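Long-range contacts in salt-tolerant glutaminase (Micrococcus luteus, PDB 3IH8), which probably catalyses the hydrolysis of L-glutamine to L-glutamate and ammonium, as a salt-tolerant member of the glutaminase family: residues A[89-94]-A[238-243]; A[248-253]-A[304-309]; A[273-278]-A[293-298]. All coordinates share one frame; numbering follows the deposited sequence.

In the fold
From the N terminus, the first segment met is 89-94, in the loop between helices 67-84 and 99-102; its partner, 238-243, at the end of helix 227-240, comes 144 residues later, so contact 1 closes a loop that is largely helical. Contact 2 opens only after that, joining the next helix, 246-252, to the loop that follows helix 289-302. Contact 3, strand 273-278 against helix 289-302, lies wholly within the chain that contact 2 brackets. Neighbours touch: T238 packs on L250 and L306, M242 on W249, and W249 and V253 on helix 289-302. Packing thus continues from contact 1, which holds the predicted substrate residue Y243, through contact 2 to contact 3, while contacts 1 and 2 also border the second subunit.

Contact 1. Residues A[89-94]-A[238-243]; sequences LNPSGE and TSSGMY
The extended loop 89-94 runs past the end of helix 227-240 and the type I turn S240-Y243, with P91 CA 4.6 Å from S240 CA and G93 CA 5.0 Å from Y243 CA. No direct hydrogen bond joins the two segments; they meet through a proline, two serines and a tyrosine ring, with water at both ends. P91 directs CB toward the helix and sets it against S239 O, while S240 OG comes 3.2 Å from P91 CA. This hydroxyl is also paired with S239 OG in a bond of 3.1 Å. S239 OG in turn shares a water with L89 O, which accepts from it. At the other end, Y243 has CG anti to its carbonyl carbon (chi1 -47°), which carries the ring alongside E94. S92 O lies at the edge of the ring, near its plane, and 3.6 Å from Y243 CA in a bent CA-H...O contact. E94 points the same way as the tyrosine, its CB 4.2 Å from Y243 CE2; its chain bends at chi2, and the carboxylate and ring planes are 78° apart. A second water bridges E94 OE1 and Y243 OH at short, hence uncertain, distances. Both polar ends have further partners: Y243 OH bonds to K258 NZ, whereas E94 OE1 accepts from the backbone N of N114 and OE2 forms a salt bridge with R166. G247 of the second subunit packs on both P91 and S239. Y243 is a predicted substrate-binding residue close to S64, which is seen to bind L-glutamate, and the contact probably forms part of the active-site wall; S64 of an SxxK-like pattern and K258 of a K(T/S)G-like motif are consistent with a serine beta-lactamase-like site.

Contact 2. Residues A[248-253]-A[304-309]; sequences QWLADV and LHLMDG
With CG anti to the backbone N (chi1 -163°), H305 swings its imidazole across to the C-terminal end of helix 246-252, while L250, also anti (chi1 -156°), extends CD2 toward the same loop. A histidine of the type I turn H305-D308 thus docks on a carbonyl of the helix's last turn: H305 NE2 donates to A251 O at 3.0 Å, with an N-H...O angle of 152°. A251 O lies in the imidazole plane, but from the carbonyl's side the donor stands well above its plane. L250 O is also close to NE2, at 2.9 Å. The other ring nitrogen fixes the rotation of the imidazole, since H305 ND1 accepts from M307 N in an almost straight bond of 3.0 Å within the same turn. ND1 is therefore the acceptor and NE2 the donor, consistent with a neutral ring protonated at NE2. L306 and G254 further tie loop to helix end by a backbone hydrogen bond, and S299 OG can reach V253 O or L304 O with its single proton. R231 of the second subunit packs on H305. Beside the ring, L250 crosses M307 at about a right angle, bringing L250 CD2 to 3.6 Å from M307 CE.

Contact 3. Residues A[273-278]-A[293-298]; sequences VGIGVF and LACRRL
I275 and V277, alternate residues on one face of strand 273-278, meet A294, C295 and L298 on helix 289-302 in an entirely apolar contact. The tightest approach is tip to tip, I275 CD1 against L298 CD1 at 4.0 Å; I275 reaches it with CG1 anti to the carbonyl carbon (chi1 -63°) and an extended end. Its other branch, I275 CG2, lies 4.4 Å from C295 SG. V277 divides its two methyls in the same manner: CG1 touches A294 CB at 4.1 Å, and CG2 meets C295 SG at 4.3 Å. The thiol sulfur thus touches both strand residues, whereas A294 and L298, one turn apart on the helix, meet V277 and I275 respectively. G274 and G276 fall on the other face of the strand. The helix axis passes 9.6 Å from that of the strand, and the two run at 140°, nearer antiparallel than parallel. Further out, the strand is held by backbone hydrogen bonds on both edges, to strand 40-44 through G274 and G276 and to strand 264-269 through I275 and V277. Helix 4-17 adds L16 against A294 and Y8 against L298, and I41 and V265 of the neighbouring strands pack on V277. This is the layer of helices 4-17 and 289-302 on one face of the central antiparallel sheet, the helix-on-sheet packing of the beta-lactamase-like fold.

Contact 1. Residues A[89-94]-A[238-243]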
# COMPACT_ATOMS: atom_id res chain seq x y z
N LEU A 89 12.51 -7.98 -10.44
CA LEU A 89 11.56 -7.15 -9.70
C LEU A 89 12.28 -5.91 -9.20
O LEU A 89 11.86 -5.29 -8.21
CB LEU A 89 10.99 -7.94 -8.52
CG LEU A 89 10.20 -9.23 -8.82
CD1 LEU A 89 10.38 -10.22 -7.66
CD2 LEU A 89 8.72 -8.91 -9.05
N ASN A 90 13.36 -5.54 -9.87
CA ASN A 90 14.13 -4.37 -9.47
C ASN A 90 13.80 -3.15 -10.30
O ASN A 90 13.75 -3.20 -11.53
CB ASN A 90 15.62 -4.66 -9.59
CG ASN A 90 16.01 -6.00 -9.00
OD1 ASN A 90 15.76 -6.27 -7.82
ND2 ASN A 90 16.61 -6.85 -9.83
N PRO A 91 13.57 -2.02 -9.63
CA PRO A 91 13.25 -0.81 -10.40
C PRO A 91 14.49 -0.28 -11.12
O PRO A 91 15.62 -0.56 -10.71
CB PRO A 91 12.73 0.14 -9.33
CG PRO A 91 13.47 -0.28 -8.10
CD PRO A 91 13.45 -1.78 -8.18
N SER A 92 14.28 0.46 -12.20
CA SER A 92 15.39 1.04 -12.95
C SER A 92 14.89 1.97 -14.04
O SER A 92 13.69 2.00 -14.34
CB SER A 92 16.27 -0.05 -13.56
OG SER A 92 15.82 -0.44 -14.83
N GLY A 93 15.81 2.75 -14.63
CA GLY A 93 15.45 3.65 -15.71
C GLY A 93 15.26 2.84 -16.98
O GLY A 93 15.66 1.68 -17.03
N GLU A 94 14.64 3.42 -17.99
CA GLU A 94 14.42 2.72 -19.25
C GLU A 94 15.74 2.53 -20.00
O GLU A 94 15.85 1.65 -20.84
CB GLU A 94 13.43 3.49 -20.12
CG GLU A 94 13.21 2.89 -21.53
CD GLU A 94 12.86 1.40 -21.52
OE1 GLU A 94 11.94 0.99 -20.80
OE2 GLU A 94 13.51 0.63 -22.25
N THR A 238 4.00 -0.07 -8.64
CA THR A 238 4.46 0.87 -7.62
C THR A 238 5.97 1.06 -7.57
O THR A 238 6.46 2.19 -7.55
CB THR A 238 3.98 0.44 -6.22
OG1 THR A 238 2.56 0.23 -6.23
CG2 THR A 238 4.34 1.49 -5.18
N SER A 239 6.72 -0.04 -7.54
CA SER A 239 8.18 0.06 -7.45
C SER A 239 8.87 0.44 -8.75
O SER A 239 9.98 0.97 -8.73
CB SER A 239 8.77 -1.27 -6.96
OG SER A 239 8.84 -2.21 -8.03
N SER A 240 8.22 0.18 -9.88
CA SER A 240 8.87 0.44 -11.14
C SER A 240 8.08 1.19 -12.20
O SER A 240 8.64 1.63 -13.21
CB SER A 240 9.36 -0.89 -11.72
OG SER A 240 10.19 -1.57 -10.77
N GLY A 241 6.78 1.36 -11.98
CA GLY A 241 5.95 2.05 -12.95
C GLY A 241 6.49 3.39 -13.40
O GLY A 241 6.43 3.71 -14.59
N MET A 242 6.99 4.18 -12.45
CA MET A 242 7.53 5.50 -12.76
C MET A 242 9.06 5.51 -12.79
O MET A 242 9.69 6.54 -12.53
CB MET A 242 7.02 6.53 -11.74
CG MET A 242 5.55 6.93 -11.94
SD MET A 242 5.20 7.54 -13.63
CE MET A 242 3.54 6.93 -13.88
N TYR A 243 9.65 4.36 -13.12
CA TYR A 243 11.10 4.21 -13.25
C TYR A 243 11.90 4.74 -12.06
O TYR A 243 11.61 4.39 -10.92
CB TYR A 243 11.56 4.87 -14.55
CG TYR A 243 10.70 4.50 -15.73
CD1 TYR A 243 9.55 5.22 -16.04
CD2 TYR A 243 11.00 3.38 -16.52
CE1 TYR A 243 8.71 4.85 -17.09
CE2 TYR A 243 10.17 3.00 -17.58
CZ TYR A 243 9.02 3.74 -17.85
OH TYR A 243 8.17 3.38 -18.88
O HOH W 1 8.86 -4.84 -7.64
O HOH W 2 9.72 2.12 -20.44

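Contact 2. Residues A[248-253]-A[304-309]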
# COMPACT_ATOMS: atom_id res chain seq x y z
N GLN A 248 9.91 8.92 -5.28
CA GLN A 248 9.24 10.21 -5.13
C GLN A 248 7.75 10.10 -5.45
O GLN A 248 6.92 10.72 -4.79
CB GLN A 248 9.91 11.26 -6.05
CG GLN A 248 9.19 12.61 -6.10
CD GLN A 248 7.98 12.61 -7.03
OE1 GLN A 248 6.96 13.24 -6.74
NE2 GLN A 248 8.10 11.92 -8.16
N TRP A 249 7.42 9.30 -6.46
CA TRP A 249 6.03 9.13 -6.86
C TRP A 249 5.22 8.39 -5.78
O TRP A 249 4.08 8.76 -5.50
CB TRP A 249 5.96 8.38 -8.20
CG TRP A 249 4.56 8.09 -8.68
CD1 TRP A 249 3.77 7.02 -8.35
CD2 TRP A 249 3.77 8.91 -9.56
NE1 TRP A 249 2.54 7.12 -8.96
CE2 TRP A 249 2.51 8.27 -9.71
CE3 TRP A 249 3.99 10.12 -10.22
CZ2 TRP A 249 1.49 8.81 -10.50
CZ3 TRP A 249 2.97 10.65 -11.01
CH2 TRP A 249 1.74 9.99 -11.14
N LEU A 250 5.81 7.36 -5.18
CA LEU A 250 5.11 6.61 -4.14
C LEU A 250 4.79 7.58 -3.00
O LEU A 250 3.67 7.65 -2.51
CB LEU A 250 5.99 5.48 -3.60
CG LEU A 250 5.30 4.26 -2.94
CD1 LEU A 250 6.29 3.56 -2.03
CD2 LEU A 250 4.07 4.67 -2.15
N ALA A 251 5.81 8.34 -2.60
CA ALA A 251 5.65 9.27 -1.49
C ALA A 251 4.65 10.39 -1.73
O ALA A 251 3.70 10.56 -0.96
CB ALA A 251 7.02 9.86 -1.10
N ASP A 252 4.84 11.13 -2.81
CA ASP A 252 3.99 12.27 -3.12
C ASP A 252 2.64 12.03 -3.79
O ASP A 252 1.77 12.89 -3.71
CB ASP A 252 4.81 13.29 -3.92
CG ASP A 252 5.97 13.86 -3.10
OD1 ASP A 252 6.94 14.35 -3.72
OD2 ASP A 252 5.89 13.82 -1.84
N VAL A 253 2.47 10.87 -4.43
CA VAL A 253 1.20 10.54 -5.09
C VAL A 253 0.61 9.30 -4.42
O VAL A 253 -0.57 9.27 -4.07
CB VAL A 253 1.42 10.26 -6.59
CG1 VAL A 253 0.10 9.88 -7.26
CG2 VAL A 253 2.02 11.49 -7.25
N LEU A 304 -6.12 10.28 -1.15
CA LEU A 304 -6.03 8.87 -1.50
C LEU A 304 -4.55 8.56 -1.56
O LEU A 304 -3.77 9.30 -2.16
CB LEU A 304 -6.67 8.61 -2.87
CG LEU A 304 -8.20 8.57 -2.88
CD1 LEU A 304 -8.72 8.43 -4.29
CD2 LEU A 304 -8.66 7.40 -2.02
N HIS A 305 -4.17 7.45 -0.94
CA HIS A 305 -2.76 7.09 -0.94
C HIS A 305 -2.61 5.64 -0.50
O HIS A 305 -3.33 5.17 0.38
CB HIS A 305 -2.00 8.03 0.01
CG HIS A 305 -0.52 8.02 -0.20
ND1 HIS A 305 0.26 6.91 0.07
CD2 HIS A 305 0.32 8.97 -0.66
CE1 HIS A 305 1.52 7.19 -0.21
NE2 HIS A 305 1.58 8.43 -0.66
N LEU A 306 -1.68 4.94 -1.12
CA LEU A 306 -1.41 3.55 -0.81
C LEU A 306 -1.13 3.34 0.68
O LEU A 306 -1.38 2.27 1.22
CB LEU A 306 -0.22 3.05 -1.64
CG LEU A 306 0.19 1.58 -1.57
CD1 LEU A 306 -0.96 0.67 -2.04
CD2 LEU A 306 1.42 1.39 -2.45
N MET A 307 -0.61 4.36 1.36
CA MET A 307 -0.31 4.22 2.78
C MET A 307 -1.47 4.52 3.72
O MET A 307 -1.28 4.62 4.92
CB MET A 307 0.88 5.10 3.16
CG MET A 307 2.17 4.80 2.41
SD MET A 307 2.60 3.03 2.42
CE MET A 307 3.54 2.91 0.93
N ASP A 308 -2.68 4.65 3.17
CA ASP A 308 -3.86 4.92 3.99
C ASP A 308 -4.26 3.74 4.86
O ASP A 308 -4.17 2.58 4.43
CB ASP A 308 -5.05 5.25 3.09
CG ASP A 308 -4.87 6.55 2.34
OD1 ASP A 308 -5.50 6.70 1.27
OD2 ASP A 308 -4.12 7.42 2.84
N GLY A 309 -4.71 4.02 6.07
CA GLY A 309 -5.12 2.95 6.96
C GLY A 309 -6.59 2.62 6.75
O GLY A 309 -7.31 2.33 7.71

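Contact 3. Residues A[273-278]-A[293-298]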
# COMPACT_ATOMS: atom_id res chain seq x y z
N VAL A 273 -9.83 2.40 -5.99
CA VAL A 273 -10.24 2.82 -7.32
C VAL A 273 -9.34 2.45 -8.50
O VAL A 273 -8.16 2.17 -8.34
CB VAL A 273 -10.46 4.36 -7.34
CG1 VAL A 273 -9.13 5.07 -7.08
CG2 VAL A 273 -11.05 4.80 -8.65
N GLY A 274 -9.96 2.45 -9.67
CA GLY A 274 -9.27 2.19 -10.92
C GLY A 274 -9.26 3.54 -11.60
O GLY A 274 -10.30 4.20 -11.69
N ILE A 275 -8.09 3.95 -12.07
CA ILE A 275 -7.92 5.25 -12.71
C ILE A 275 -7.48 5.19 -14.17
O ILE A 275 -6.56 4.46 -14.53
CB ILE A 275 -6.89 6.11 -11.95
CG1 ILE A 275 -7.38 6.41 -10.54
CG2 ILE A 275 -6.59 7.41 -12.73
CD1 ILE A 275 -6.35 7.15 -9.70
N GLY A 276 -8.15 5.99 -15.00
CA GLY A 276 -7.81 6.09 -16.40
C GLY A 276 -7.70 7.58 -16.68
O GLY A 276 -8.54 8.37 -16.22
N VAL A 277 -6.67 8.00 -17.41
CA VAL A 277 -6.49 9.41 -17.73
C VAL A 277 -5.94 9.48 -19.14
O VAL A 277 -5.19 8.61 -19.56
CB VAL A 277 -5.46 10.13 -16.81
CG1 VAL A 277 -5.48 11.62 -17.10
CG2 VAL A 277 -5.76 9.86 -15.34
N PHE A 278 -6.32 10.53 -19.87
CA PHE A 278 -5.82 10.70 -21.22
C PHE A 278 -5.50 12.15 -21.50
O PHE A 278 -6.31 13.04 -21.23
CB PHE A 278 -6.83 10.19 -22.24
CG PHE A 278 -6.46 10.49 -23.67
CD1 PHE A 278 -5.20 10.15 -24.16
CD2 PHE A 278 -7.37 11.08 -24.54
CE1 PHE A 278 -4.85 10.40 -25.50
CE2 PHE A 278 -7.04 11.34 -25.88
CZ PHE A 278 -5.77 11.00 -26.36
N LEU A 293 -0.16 14.81 -13.77
CA LEU A 293 -0.57 15.89 -12.88
C LEU A 293 -1.97 15.61 -12.32
O LEU A 293 -2.26 15.94 -11.16
CB LEU A 293 -0.53 17.22 -13.64
CG LEU A 293 -0.97 18.53 -12.98
CD1 LEU A 293 -0.61 18.55 -11.51
CD2 LEU A 293 -0.30 19.68 -13.71
N ALA A 294 -2.83 15.00 -13.14
CA ALA A 294 -4.20 14.67 -12.71
C ALA A 294 -4.17 13.61 -11.60
O ALA A 294 -5.01 13.63 -10.71
CB ALA A 294 -5.03 14.17 -13.90
N CYS A 295 -3.22 12.67 -11.67
CA CYS A 295 -3.10 11.63 -10.64
C CYS A 295 -2.64 12.29 -9.34
O CYS A 295 -3.12 11.98 -8.26
CB CYS A 295 -2.08 10.55 -11.06
SG CYS A 295 -2.67 9.37 -12.34
N ARG A 296 -1.71 13.22 -9.47
CA ARG A 296 -1.19 13.93 -8.32
C ARG A 296 -2.32 14.72 -7.65
O ARG A 296 -2.39 14.78 -6.41
CB ARG A 296 -0.06 14.86 -8.78
CG ARG A 296 0.58 15.69 -7.68
CD ARG A 296 1.72 16.56 -8.21
NE ARG A 296 2.92 15.78 -8.56
CZ ARG A 296 3.15 15.22 -9.74
NH1 ARG A 296 2.26 15.32 -10.72
NH2 ARG A 296 4.27 14.54 -9.94
N ARG A 297 -3.21 15.32 -8.45
CA ARG A 297 -4.33 16.09 -7.91
C ARG A 297 -5.33 15.23 -7.16
O ARG A 297 -5.74 15.56 -6.04
CB ARG A 297 -5.06 16.87 -9.01
CG ARG A 297 -4.29 18.10 -9.49
CD ARG A 297 -4.03 19.03 -8.32
NE ARG A 297 -5.29 19.47 -7.70
CZ ARG A 297 -6.22 20.19 -8.32
NH1 ARG A 297 -6.05 20.54 -9.59
NH2 ARG A 297 -7.32 20.55 -7.68
N LEU A 298 -5.73 14.12 -7.78
CA LEU A 298 -6.68 13.21 -7.15
C LEU A 298 -6.11 12.75 -5.82
O LEU A 298 -6.81 12.69 -4.82
CB LEU A 298 -6.93 11.99 -8.06
CG LEU A 298 -7.68 12.21 -9.38
CD1 LEU A 298 -7.59 10.95 -10.22
CD2 LEU A 298 -9.14 12.57 -9.11